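Local coordinates for protein Alpha/beta hydrolase (Enterobacter asburiae, PDB 6KMO) that probably hydrolyses ester bonds, acting as a bacterial esterase or lipase built on the alpha/beta-hydrolase fold, at residues A[30-33]-A[34-38]; A[119-122]-A[123-127]; A[137-141]-A[142-146]; A[204-208]-A[209-213]. The protein carries 2 engineered substitutions. One frame throughout, in Å; residues are numbered along the deposited sequence.

Contact 1 (A[30-33]-A[34-38]); sequences AGVQ and AFLNV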
loop_
_atom_site.group_PDB
_atom_site.type_symbol
_atom_site.label_atom_id
_atom_site.label_comp_id
_atom_site.label_asym_id
_atom_site.label_seq_id
_atom_site.Cartn_x
_atom_site.Cartn_y
_atom_site.Cartn_z
ATOM N N ALA A 30 -1.884 -13.929 -11.412
ATOM C CA ALA A 30 -2.631 -14.966 -12.121
ATOM C C ALA A 30 -4.077 -14.554 -12.342
ATOM O O ALA A 30 -4.631 -14.780 -13.422
ATOM C CB ALA A 30 -2.543 -16.276 -11.351
ATOM N N GLY A 31 -4.711 -13.950 -11.335
ATOM C CA GLY A 31 -6.088 -13.528 -11.483
ATOM C C GLY A 31 -6.249 -12.405 -12.489
ATOM O O GLY A 31 -7.220 -12.369 -13.245
ATOM N N VAL A 32 -5.315 -11.457 -12.497
ATOM C CA VAL A 32 -5.391 -10.383 -13.482
ATOM C C VAL A 32 -5.139 -10.921 -14.879
ATOM O O VAL A 32 -5.800 -10.502 -15.841
ATOM C CB VAL A 32 -4.432 -9.243 -13.087
ATOM C CG1 VAL A 32 -4.304 -8.219 -14.221
ATOM C CG2 VAL A 32 -4.937 -8.571 -11.813
ATOM N N GLN A 33 -4.201 -11.862 -15.012
ATOM C CA GLN A 33 -3.946 -12.476 -16.310
ATOM C C GLN A 33 -5.176 -13.216 -16.817
ATOM O O GLN A 33 -5.502 -13.131 -18.005
ATOM C CB GLN A 33 -2.750 -13.415 -16.220
ATOM C CG GLN A 33 -2.349 -13.959 -17.581
ATOM C CD GLN A 33 -1.812 -12.891 -18.495
ATOM O OE1 GLN A 33 -0.799 -12.264 -18.201
ATOM N NE2 GLN A 33 -2.494 -12.665 -19.603
ATOM N N ALA A 34 -5.888 -13.914 -15.935
ATOM C CA ALA A 34 -7.105 -14.610 -16.351
ATOM C C ALA A 34 -8.125 -13.621 -16.894
ATOM O O ALA A 34 -8.779 -13.878 -17.917
ATOM C CB ALA A 34 -7.686 -15.401 -15.181
ATOM N N PHE A 35 -8.273 -12.476 -16.230
ATOM C CA PHE A 35 -9.185 -11.445 -16.701
ATOM C C PHE A 35 -8.743 -10.909 -18.052
ATOM O O PHE A 35 -9.555 -10.762 -18.968
ATOM C CB PHE A 35 -9.254 -10.313 -15.667
ATOM C CG PHE A 35 -9.956 -9.091 -16.161
ATOM C CD1 PHE A 35 -11.333 -9.029 -16.176
ATOM C CD2 PHE A 35 -9.244 -8.005 -16.641
ATOM C CE1 PHE A 35 -11.985 -7.903 -16.647
ATOM C CE2 PHE A 35 -9.903 -6.889 -17.117
ATOM C CZ PHE A 35 -11.273 -6.841 -17.112
ATOM N N LEU A 36 -7.453 -10.599 -18.197
ATOM C CA LEU A 36 -6.962 -10.105 -19.478
ATOM C C LEU A 36 -7.190 -11.120 -20.586
ATOM O O LEU A 36 -7.478 -10.741 -21.727
ATOM C CB LEU A 36 -5.486 -9.732 -19.385
ATOM C CG LEU A 36 -5.176 -8.498 -18.527
ATOM C CD1 LEU A 36 -3.690 -8.313 -18.419
ATOM C CD2 LEU A 36 -5.827 -7.243 -19.089
ATOM N N ASN A 37 -7.043 -12.409 -20.288
ATOM C CA ASN A 37 -7.218 -13.406 -21.342
ATOM C C ASN A 37 -8.664 -13.436 -21.821
ATOM O O ASN A 37 -8.918 -13.569 -23.027
ATOM C CB ASN A 37 -6.745 -14.772 -20.858
ATOM C CG ASN A 37 -5.236 -14.858 -20.723
ATOM O OD1 ASN A 37 -4.494 -14.026 -21.228
ATOM N ND2 ASN A 37 -4.777 -15.896 -20.041
ATOM N N VAL A 38 -9.624 -13.280 -20.913
ATOM C CA VAL A 38 -11.024 -13.178 -21.324
ATOM C C VAL A 38 -11.234 -11.915 -22.151
ATOM O O VAL A 38 -11.815 -11.943 -23.242
ATOM C CB VAL A 38 -11.952 -13.209 -20.094
ATOM C CG1 VAL A 38 -13.398 -12.879 -20.499
ATOM C CG2 VAL A 38 -11.869 -14.566 -19.406
#

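Contact 2 (A[119-122]-A[123-127]); sequences ERLI and RDLVR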
loop_
_atom_site.group_PDB
_atom_site.type_symbol
_atom_site.label_atom_id
_atom_site.label_comp_id
_atom_site.label_asym_id
_atom_site.label_seq_id
_atom_site.Cartn_x
_atom_site.Cartn_y
_atom_site.Cartn_z
ATOM N N GLU A 119 -20.448 1.540 -8.139
ATOM C CA GLU A 119 -21.097 1.350 -6.846
ATOM C C GLU A 119 -20.352 0.369 -5.947
ATOM O O GLU A 119 -20.209 0.607 -4.743
ATOM C CB GLU A 119 -22.559 0.925 -7.031
ATOM C CG GLU A 119 -23.252 0.754 -5.699
ATOM C CD GLU A 119 -24.745 0.613 -5.799
ATOM O OE1 GLU A 119 -25.248 0.387 -6.924
ATOM O OE2 GLU A 119 -25.411 0.758 -4.748
ATOM N N ARG A 120 -19.865 -0.744 -6.494
ATOM C CA ARG A 120 -19.192 -1.715 -5.640
ATOM C C ARG A 120 -17.935 -1.107 -5.020
ATOM O O ARG A 120 -17.688 -1.248 -3.811
ATOM C CB ARG A 120 -18.876 -2.977 -6.433
ATOM C CG ARG A 120 -18.530 -4.168 -5.546
ATOM C CD ARG A 120 -17.247 -4.835 -5.986
ATOM N NE ARG A 120 -16.065 -4.108 -5.520
ATOM C CZ ARG A 120 -15.093 -3.629 -6.288
ATOM N NH1 ARG A 120 -15.125 -3.688 -7.610
ATOM N NH2 ARG A 120 -14.059 -3.069 -5.688
ATOM N N LEU A 121 -17.136 -0.426 -5.842
ATOM C CA LEU A 121 -15.946 0.263 -5.358
ATOM C C LEU A 121 -16.300 1.287 -4.293
ATOM O O LEU A 121 -15.643 1.365 -3.252
ATOM C CB LEU A 121 -15.241 0.939 -6.538
ATOM C CG LEU A 121 -14.132 1.944 -6.222
ATOM C CD1 LEU A 121 -13.007 1.321 -5.388
ATOM C CD2 LEU A 121 -13.566 2.528 -7.522
ATOM N N ILE A 122 -17.324 2.106 -4.547
ATOM C CA ILE A 122 -17.706 3.124 -3.574
ATOM C C ILE A 122 -18.114 2.473 -2.263
ATOM O O ILE A 122 -17.703 2.908 -1.184
ATOM C CB ILE A 122 -18.817 4.024 -4.136
ATOM C CG1 ILE A 122 -18.302 4.816 -5.333
ATOM C CG2 ILE A 122 -19.321 4.958 -3.054
ATOM C CD1 ILE A 122 -19.399 5.394 -6.183
ATOM N N ARG A 123 -18.945 1.438 -2.337
ATOM C CA ARG A 123 -19.362 0.756 -1.117
ATOM C C ARG A 123 -18.168 0.175 -0.370
ATOM O O ARG A 123 -18.115 0.232 0.867
ATOM C CB ARG A 123 -20.380 -0.345 -1.440
ATOM C CG ARG A 123 -21.761 0.167 -1.839
ATOM C CD ARG A 123 -22.652 -1.004 -2.188
ATOM N NE ARG A 123 -24.016 -0.623 -2.525
ATOM C CZ ARG A 123 -25.112 -1.215 -2.047
ATOM N NH1 ARG A 123 -25.032 -2.187 -1.151
ATOM N NH2 ARG A 123 -26.297 -0.795 -2.464
ATOM N N ASP A 124 -17.199 -0.395 -1.090
ATOM C CA ASP A 124 -16.018 -0.937 -0.423
ATOM C C ASP A 124 -15.275 0.156 0.343
ATOM O O ASP A 124 -14.798 -0.068 1.462
ATOM C CB ASP A 124 -15.064 -1.567 -1.445
ATOM C CG ASP A 124 -15.512 -2.909 -1.955
ATOM O OD1 ASP A 124 -16.429 -3.542 -1.377
ATOM O OD2 ASP A 124 -14.927 -3.353 -2.972
ATOM N N LEU A 125 -15.143 1.341 -0.251
ATOM C CA LEU A 125 -14.418 2.424 0.407
ATOM C C LEU A 125 -15.188 2.972 1.603
ATOM O O LEU A 125 -14.591 3.330 2.620
ATOM C CB LEU A 125 -14.138 3.540 -0.603
ATOM C CG LEU A 125 -13.121 3.212 -1.715
ATOM C CD1 LEU A 125 -13.263 4.213 -2.848
ATOM C CD2 LEU A 125 -11.701 3.169 -1.171
ATOM N N VAL A 126 -16.511 3.062 1.482
ATOM C CA VAL A 126 -17.352 3.472 2.602
ATOM C C VAL A 126 -17.216 2.489 3.753
ATOM O O VAL A 126 -17.031 2.882 4.906
ATOM C CB VAL A 126 -18.804 3.591 2.113
ATOM C CG1 VAL A 126 -19.773 3.682 3.306
ATOM C CG2 VAL A 126 -18.949 4.793 1.203
ATOM N N ARG A 127 -17.287 1.195 3.458
ATOM C CA ARG A 127 -17.202 0.197 4.524
ATOM C C ARG A 127 -15.837 0.215 5.200
ATOM O O ARG A 127 -15.746 0.105 6.429
ATOM C CB ARG A 127 -17.515 -1.171 3.930
ATOM C CG ARG A 127 -18.985 -1.335 3.579
ATOM C CD ARG A 127 -19.221 -2.507 2.639
ATOM N NE ARG A 127 -18.718 -3.732 3.232
ATOM C CZ ARG A 127 -19.389 -4.456 4.118
ATOM N NH1 ARG A 127 -20.612 -4.101 4.486
ATOM N NH2 ARG A 127 -18.831 -5.544 4.624
#

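Contact 3 (A[137-141]-A[142-146]); sequences DYTPS and PEAHF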
loop_
_atom_site.group_PDB
_atom_site.type_symbol
_atom_site.label_atom_id
_atom_site.label_comp_id
_atom_site.label_asym_id
_atom_site.label_seq_id
_atom_site.Cartn_x
_atom_site.Cartn_y
_atom_site.Cartn_z
ATOM N N ASP A 137 -22.637 13.365 -9.904
ATOM C CA ASP A 137 -23.001 12.937 -11.262
ATOM C C ASP A 137 -22.625 14.025 -12.271
ATOM O O ASP A 137 -23.455 14.748 -12.802
ATOM C CB ASP A 137 -24.490 12.596 -11.336
ATOM C CG ASP A 137 -24.823 11.611 -12.452
ATOM O OD1 ASP A 137 -24.046 10.659 -12.726
ATOM O OD2 ASP A 137 -25.918 11.760 -13.050
ATOM N N TYR A 138 -21.328 14.152 -12.520
ATOM C CA TYR A 138 -20.850 15.202 -13.419
ATOM C C TYR A 138 -21.213 14.885 -14.870
ATOM O O TYR A 138 -21.439 13.733 -15.252
ATOM C CB TYR A 138 -19.344 15.412 -13.246
ATOM C CG TYR A 138 -18.416 14.241 -13.548
ATOM C CD1 TYR A 138 -18.065 13.938 -14.844
ATOM C CD2 TYR A 138 -17.859 13.481 -12.527
ATOM C CE1 TYR A 138 -17.172 12.915 -15.125
ATOM C CE2 TYR A 138 -16.976 12.459 -12.791
ATOM C CZ TYR A 138 -16.631 12.178 -14.099
ATOM O OH TYR A 138 -15.748 11.175 -14.409
ATOM N N THR A 139 -21.278 15.924 -15.684
ATOM C CA THR A 139 -21.676 15.745 -17.079
ATOM C C THR A 139 -20.564 15.051 -17.854
ATOM O O THR A 139 -19.405 15.490 -17.782
ATOM C CB THR A 139 -21.970 17.095 -17.731
ATOM O OG1 THR A 139 -22.961 17.786 -16.962
ATOM C CG2 THR A 139 -22.477 16.902 -19.157
ATOM N N PRO A 140 -20.873 13.987 -18.607
ATOM C CA PRO A 140 -19.834 13.296 -19.380
ATOM C C PRO A 140 -19.365 14.120 -20.567
ATOM O O PRO A 140 -20.012 15.070 -21.016
ATOM C CB PRO A 140 -20.525 12.024 -19.879
ATOM C CG PRO A 140 -21.826 11.935 -19.153
ATOM C CD PRO A 140 -22.180 13.317 -18.729
ATOM N N SER A 141 -18.224 13.713 -21.097
ATOM C CA SER A 141 -17.733 14.154 -22.390
ATOM C C SER A 141 -18.123 13.142 -23.461
ATOM O O SER A 141 -18.223 11.943 -23.187
ATOM C CB SER A 141 -16.208 14.302 -22.364
ATOM O OG SER A 141 -15.809 15.324 -21.450
ATOM N N PRO A 142 -18.338 13.581 -24.715
ATOM C CA PRO A 142 -18.147 14.939 -25.224
ATOM C C PRO A 142 -19.341 15.867 -25.075
ATOM O O PRO A 142 -19.290 16.987 -25.580
ATOM C CB PRO A 142 -17.845 14.687 -26.703
ATOM C CG PRO A 142 -18.667 13.495 -27.032
ATOM C CD PRO A 142 -18.598 12.621 -25.799
ATOM N N GLU A 143 -20.398 15.425 -24.396
ATOM C CA GLU A 143 -21.542 16.314 -24.174
ATOM C C GLU A 143 -21.078 17.613 -23.535
ATOM O O GLU A 143 -21.537 18.707 -23.902
ATOM C CB GLU A 143 -22.572 15.616 -23.288
ATOM C CG GLU A 143 -23.381 14.488 -23.984
ATOM C CD GLU A 143 -22.696 13.106 -24.075
ATOM O OE1 GLU A 143 -21.487 12.941 -23.792
ATOM O OE2 GLU A 143 -23.413 12.150 -24.468
ATOM N N ALA A 144 -20.163 17.514 -22.579
ATOM C CA ALA A 144 -19.469 18.649 -22.015
ATOM C C ALA A 144 -17.976 18.442 -22.216
ATOM O O ALA A 144 -17.490 17.307 -22.323
ATOM C CB ALA A 144 -19.752 18.802 -20.521
ATOM N N HIS A 145 -17.250 19.546 -22.255
ATOM C CA HIS A 145 -15.801 19.571 -22.306
ATOM C C HIS A 145 -15.265 20.214 -21.035
ATOM O O HIS A 145 -16.012 20.767 -20.234
ATOM C CB HIS A 145 -15.343 20.341 -23.545
ATOM C CG HIS A 145 -15.785 19.717 -24.827
ATOM N ND1 HIS A 145 -15.330 18.491 -25.252
ATOM C CD2 HIS A 145 -16.683 20.129 -25.756
ATOM C CE1 HIS A 145 -15.906 18.182 -26.403
ATOM N NE2 HIS A 145 -16.731 19.159 -26.731
ATOM N N PHE A 146 -13.956 20.125 -20.838
ATOM C CA PHE A 146 -13.301 20.884 -19.785
ATOM C C PHE A 146 -13.772 22.330 -19.869
ATOM O O PHE A 146 -13.870 22.872 -20.974
ATOM C CB PHE A 146 -11.784 20.784 -19.995
ATOM C CG PHE A 146 -10.952 21.624 -19.048
ATOM C CD1 PHE A 146 -10.513 22.884 -19.414
ATOM C CD2 PHE A 146 -10.556 21.127 -17.816
ATOM C CE1 PHE A 146 -9.738 23.630 -18.562
ATOM C CE2 PHE A 146 -9.785 21.863 -16.971
ATOM C CZ PHE A 146 -9.382 23.129 -17.331
#

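Contact 4 (A[204-208]-A[209-213]); sequences NVMLW and PVTDA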
loop_
_atom_site.group_PDB
_atom_site.type_symbol
_atom_site.label_atom_id
_atom_site.label_comp_id
_atom_site.label_asym_id
_atom_site.label_seq_id
_atom_site.Cartn_x
_atom_site.Cartn_y
_atom_site.Cartn_z
ATOM N N ASN A 204 -6.902 13.589 0.453
ATOM C CA ASN A 204 -7.162 13.178 -0.919
ATOM C C ASN A 204 -6.719 11.731 -1.094
ATOM O O ASN A 204 -5.633 11.352 -0.644
ATOM C CB ASN A 204 -6.311 13.986 -1.892
ATOM C CG ASN A 204 -6.684 15.426 -1.963
ATOM O OD1 ASN A 204 -7.832 15.804 -1.734
ATOM N ND2 ASN A 204 -5.722 16.253 -2.331
ATOM N N VAL A 205 -7.517 10.946 -1.800
ATOM C CA VAL A 205 -7.115 9.618 -2.250
ATOM C C VAL A 205 -7.257 9.591 -3.762
ATOM O O VAL A 205 -8.371 9.634 -4.298
ATOM C CB VAL A 205 -7.914 8.485 -1.603
ATOM C CG1 VAL A 205 -7.379 7.162 -2.120
ATOM C CG2 VAL A 205 -7.833 8.537 -0.085
ATOM N N MET A 206 -6.129 9.539 -4.454
ATOM C CA MET A 206 -6.071 9.496 -5.911
ATOM C C MET A 206 -5.743 8.064 -6.303
ATOM O O MET A 206 -4.606 7.606 -6.126
ATOM C CB MET A 206 -5.022 10.484 -6.434
ATOM C CG MET A 206 -5.315 11.943 -6.117
ATOM S SD MET A 206 -3.968 13.200 -6.504
ATOM C CE MET A 206 -3.906 13.060 -8.316
ATOM N N LEU A 207 -6.741 7.353 -6.813
ATOM C CA LEU A 207 -6.609 5.932 -7.152
ATOM C C LEU A 207 -6.247 5.845 -8.627
ATOM O O LEU A 207 -7.038 6.233 -9.496
ATOM C CB LEU A 207 -7.907 5.183 -6.866
ATOM C CG LEU A 207 -8.352 5.191 -5.398
ATOM C CD1 LEU A 207 -9.745 4.601 -5.294
ATOM C CD2 LEU A 207 -7.386 4.445 -4.525
ATOM N N TRP A 208 -5.038 5.357 -8.898
ATOM C CA TRP A 208 -4.479 5.189 -10.238
ATOM C C TRP A 208 -4.859 6.375 -11.144
ATOM O O TRP A 208 -5.519 6.197 -12.184
ATOM C CB TRP A 208 -4.832 3.833 -10.852
ATOM C CG TRP A 208 -6.233 3.378 -10.630
ATOM C CD1 TRP A 208 -7.264 3.534 -11.503
ATOM C CD2 TRP A 208 -6.780 2.722 -9.471
ATOM N NE1 TRP A 208 -8.428 3.047 -10.958
ATOM C CE2 TRP A 208 -8.150 2.528 -9.720
ATOM C CE3 TRP A 208 -6.257 2.295 -8.247
ATOM C CZ2 TRP A 208 -8.997 1.932 -8.791
ATOM C CZ3 TRP A 208 -7.117 1.700 -7.326
ATOM C CH2 TRP A 208 -8.460 1.526 -7.613
ATOM N N PRO A 209 -4.440 7.586 -10.788
ATOM C CA PRO A 209 -4.956 8.799 -11.426
ATOM C C PRO A 209 -4.315 9.110 -12.770
ATOM O O PRO A 209 -3.171 8.744 -13.058
ATOM C CB PRO A 209 -4.560 9.899 -10.427
ATOM C CG PRO A 209 -3.262 9.379 -9.828
ATOM C CD PRO A 209 -3.562 7.902 -9.637
ATOM N N VAL A 210 -5.081 9.857 -13.568
ATOM C CA VAL A 210 -4.568 10.608 -14.713
ATOM C C VAL A 210 -4.018 11.935 -14.201
ATOM O O VAL A 210 -4.719 12.664 -13.492
ATOM C CB VAL A 210 -5.692 10.872 -15.726
ATOM C CG1 VAL A 210 -5.210 11.834 -16.817
ATOM C CG2 VAL A 210 -6.248 9.586 -16.318
ATOM N N THR A 211 -2.770 12.271 -14.555
ATOM C CA THR A 211 -2.205 13.544 -14.111
ATOM C C THR A 211 -1.646 14.415 -15.229
ATOM O O THR A 211 -1.285 15.565 -14.948
ATOM C CB THR A 211 -1.136 13.365 -13.018
ATOM O OG1 THR A 211 0.013 12.786 -13.635
ATOM C CG2 THR A 211 -1.638 12.515 -11.864
ATOM N N ASP A 212 -1.568 13.937 -16.471
ATOM C CA ASP A 212 -0.955 14.747 -17.525
ATOM C C ASP A 212 -1.497 14.340 -18.886
ATOM O O ASP A 212 -1.618 13.147 -19.189
ATOM C CB ASP A 212 0.568 14.564 -17.512
ATOM C CG ASP A 212 1.326 15.595 -18.327
ATOM O OD1 ASP A 212 0.741 16.629 -18.690
ATOM O OD2 ASP A 212 2.545 15.343 -18.590
ATOM N N ALA A 213 -1.764 15.335 -19.728
ATOM C CA ALA A 213 -2.150 15.094 -21.118
ATOM C C ALA A 213 -0.895 14.894 -21.974
ATOM O O ALA A 213 -0.559 15.693 -22.850
ATOM C CB ALA A 213 -3.007 16.229 -21.648
#

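Contact 1 (A[30-33]-A[34-38])
The opening turns of helix 30-41 bring Gln33 and Asn37 together one turn apart, on a surface helix outside the central sheet. The backbone follows the alpha-helical pattern: Ala34 N bonds to Ala30 O, Phe35 N to Gly31 O, Leu36 N to Val32 O and Asn37 N to Gln33 O (2.8 Å), the helix continuing beyond. On the outer side, Gln33 sends CG anti to its backbone N (chi1 -174°) and then bends at chi2, which brings its amide back over the next turn. NE2 donates to Asn37 OD1 at 2.9 Å. The oxygen lies close to the plane of the glutamine amide, whereas NE2 comes to the asparagine from above its carbonyl plane; the two amide planes are 38° apart. The helix's inner side is apolar: Val32, Phe35 and Leu36 all rest on Ile306 of strand 305-306, and Phe35 also reaches Phe228 and Pro314. At the start of the helix, Ala30 N is hydrogen-bonded to Asp291 of the second subunit, and Val32 N to Thr29 OG1. Between the two buried aliphatic side chains, Val32 CG1 lies 4.2 Å from Leu36 CD1.

Contact 2 (A[119-122]-A[123-127])
Arg123, Ile122 and Asp124 carry this stretch of helix 115-129, the crossover helix of the beta-alpha-beta unit between strands 99-105 and 132-136. Arg123 runs extended alongside Glu119, one turn back, both side chains pointing the same way. Its NE and NH2 together hold a single oxygen, Glu119 OE2, with NH2 at 2.9 Å from it. The oxygen sits at the edge of the guanidinium, near its plane, but both nitrogens meet it from one face of the carboxylate, and the two flat groups are turned 58° apart. The aliphatic parts run alongside, Glu119 CG 4.0 Å from Arg123 CD. Arg123 NH1 has a further partner, Pro69 O.

A second pair, Arg120 and Asp124, crosses at a slant, with planes 43° apart. Arg120 bends at chi2 and chi3, which lays its guanidinium edge against Asp124 OD2; NE and NH2 are each 2.9 Å from that oxygen. NE comes from above the carboxylate plane, and NH2, on the same face, nearly along the C-O bond direction. Arg120 NH1 also bonds Asn313 OD1 and NH2 also bonds Gly310 O, tying the helix to the loop before helix 319-335.

Ile122 faces the sheet, resting on Phe104 and Val90. Its CG2 lies 4.3 Å from Val126 CG2, while Leu121 CD1 packs 3.9 Å from Leu125 CD1.

Each carboxylate has one oxygen gripped by an arginine one helical turn away, and since both arginines also hold backbone carbonyls of loops, the ion pairs probably stay charged and fix where the guanidinium groups point.

Contact 3 (A[137-141]-A[142-146])
Ser141 and Ala144 meet across a turn with a cis peptide bond before Pro142, resembling a type VI turn, in the loop from strand 132-136 to helix 148-163 of the alpha/beta-hydrolase fold. Starting at the serine, CB is 3.3 Å from Ala144 O; next comes OG, which lies beside its own backbone N (chi1 -64°) and donates to Ala144 O at 2.7 Å. The carbonyl oxygen of Ala144 also receives a CH...O contact from Ser141 CA at 3.2 Å, so hydroxyl and CA converge on one acceptor. The second bond of the turn is from backbone to backbone. Ala144 N donates to Pro140 O at 2.9 Å, in the carbonyl plane, four residues along the chain; this bond closes the turn around the cis-proline.

Outside the ring of the turn, Glu143 bends at chi2 and folds its carboxylate back, with OE1 3.4 Å from Ser141 C; the charge itself is paired with Arg56 of helix 52-63, which Pro140 and Pro142 also touch. A backbone bond also joins Ser141 to Trp110, which closes a His-Gly-Gly-Gly-Trp sequence that in related esterases of the hormone-sensitive lipase family contributes to the oxyanion hole, so the turn probably borders the active-site region. Just before the turn the methyl group of Thr139 closes over the alanine, with CG2 3.6 Å from Ala144 CB.

Contact 4 (A[204-208]-A[209-213])
Met206 and Pro209 pack against each other where strand 203-207 of the alpha/beta-hydrolase sheet gives way to the loop leading to helix 218-222. The tight part is the proline ring: Met206 CB is 4.0 Å from Pro209 CG, and the side chain turns at chi3 (65°) to bring CE within 3.9 Å of Pro209 CB, the two side chains crossing at about a right angle. Ile271 of strand 269-274 touches both, and Val186 of helix 181-195 also contacts the methionine. No hydrogen bond spans the two segments; the contact is apolar and enclosed by protein.

The looser part is buried too and is no solvent side. Trp208 has left-handed backbone angles, and its side chain leaves the backbone on the side away from Pro209, though CB still lies 4.4 Å from Pro209 CD; CG takes the crowded position between backbone N and carbonyl carbon (chi1 42°). The indole meets His307 edge-to-face, touches Ser180 of a nucleophile-elbow-like sequence, and gives NE1 to Asp308, so it probably borders the active site. The methionine methyl makes the last, slacker touch, Met206 CE lying 4.2 Å from Thr211 CG2.

How the contacts relate
The four contacts follow one another along the chain, each closing before the next opens. Contact 4 lies nearest the middle, about 7 Å from the chain centre, and contact 1 is the outermost at about 21 Å. Contact 2, on the crossover helix before strand 132-136, and contact 3, in the loop just after that strand, have centres about 24 Å apart. Contact 4 begins on strand 203-207 of the mixed sheet that also holds strands 99-105 and 132-136 and runs into the following loop; its nearest atoms come within about 4 Å of contact 2, without touching. Contacts 3 and 4 thus follow strand ends near the probable active site, contact 2 packs on the sheet, and peripheral contact 1 reaches the second subunit.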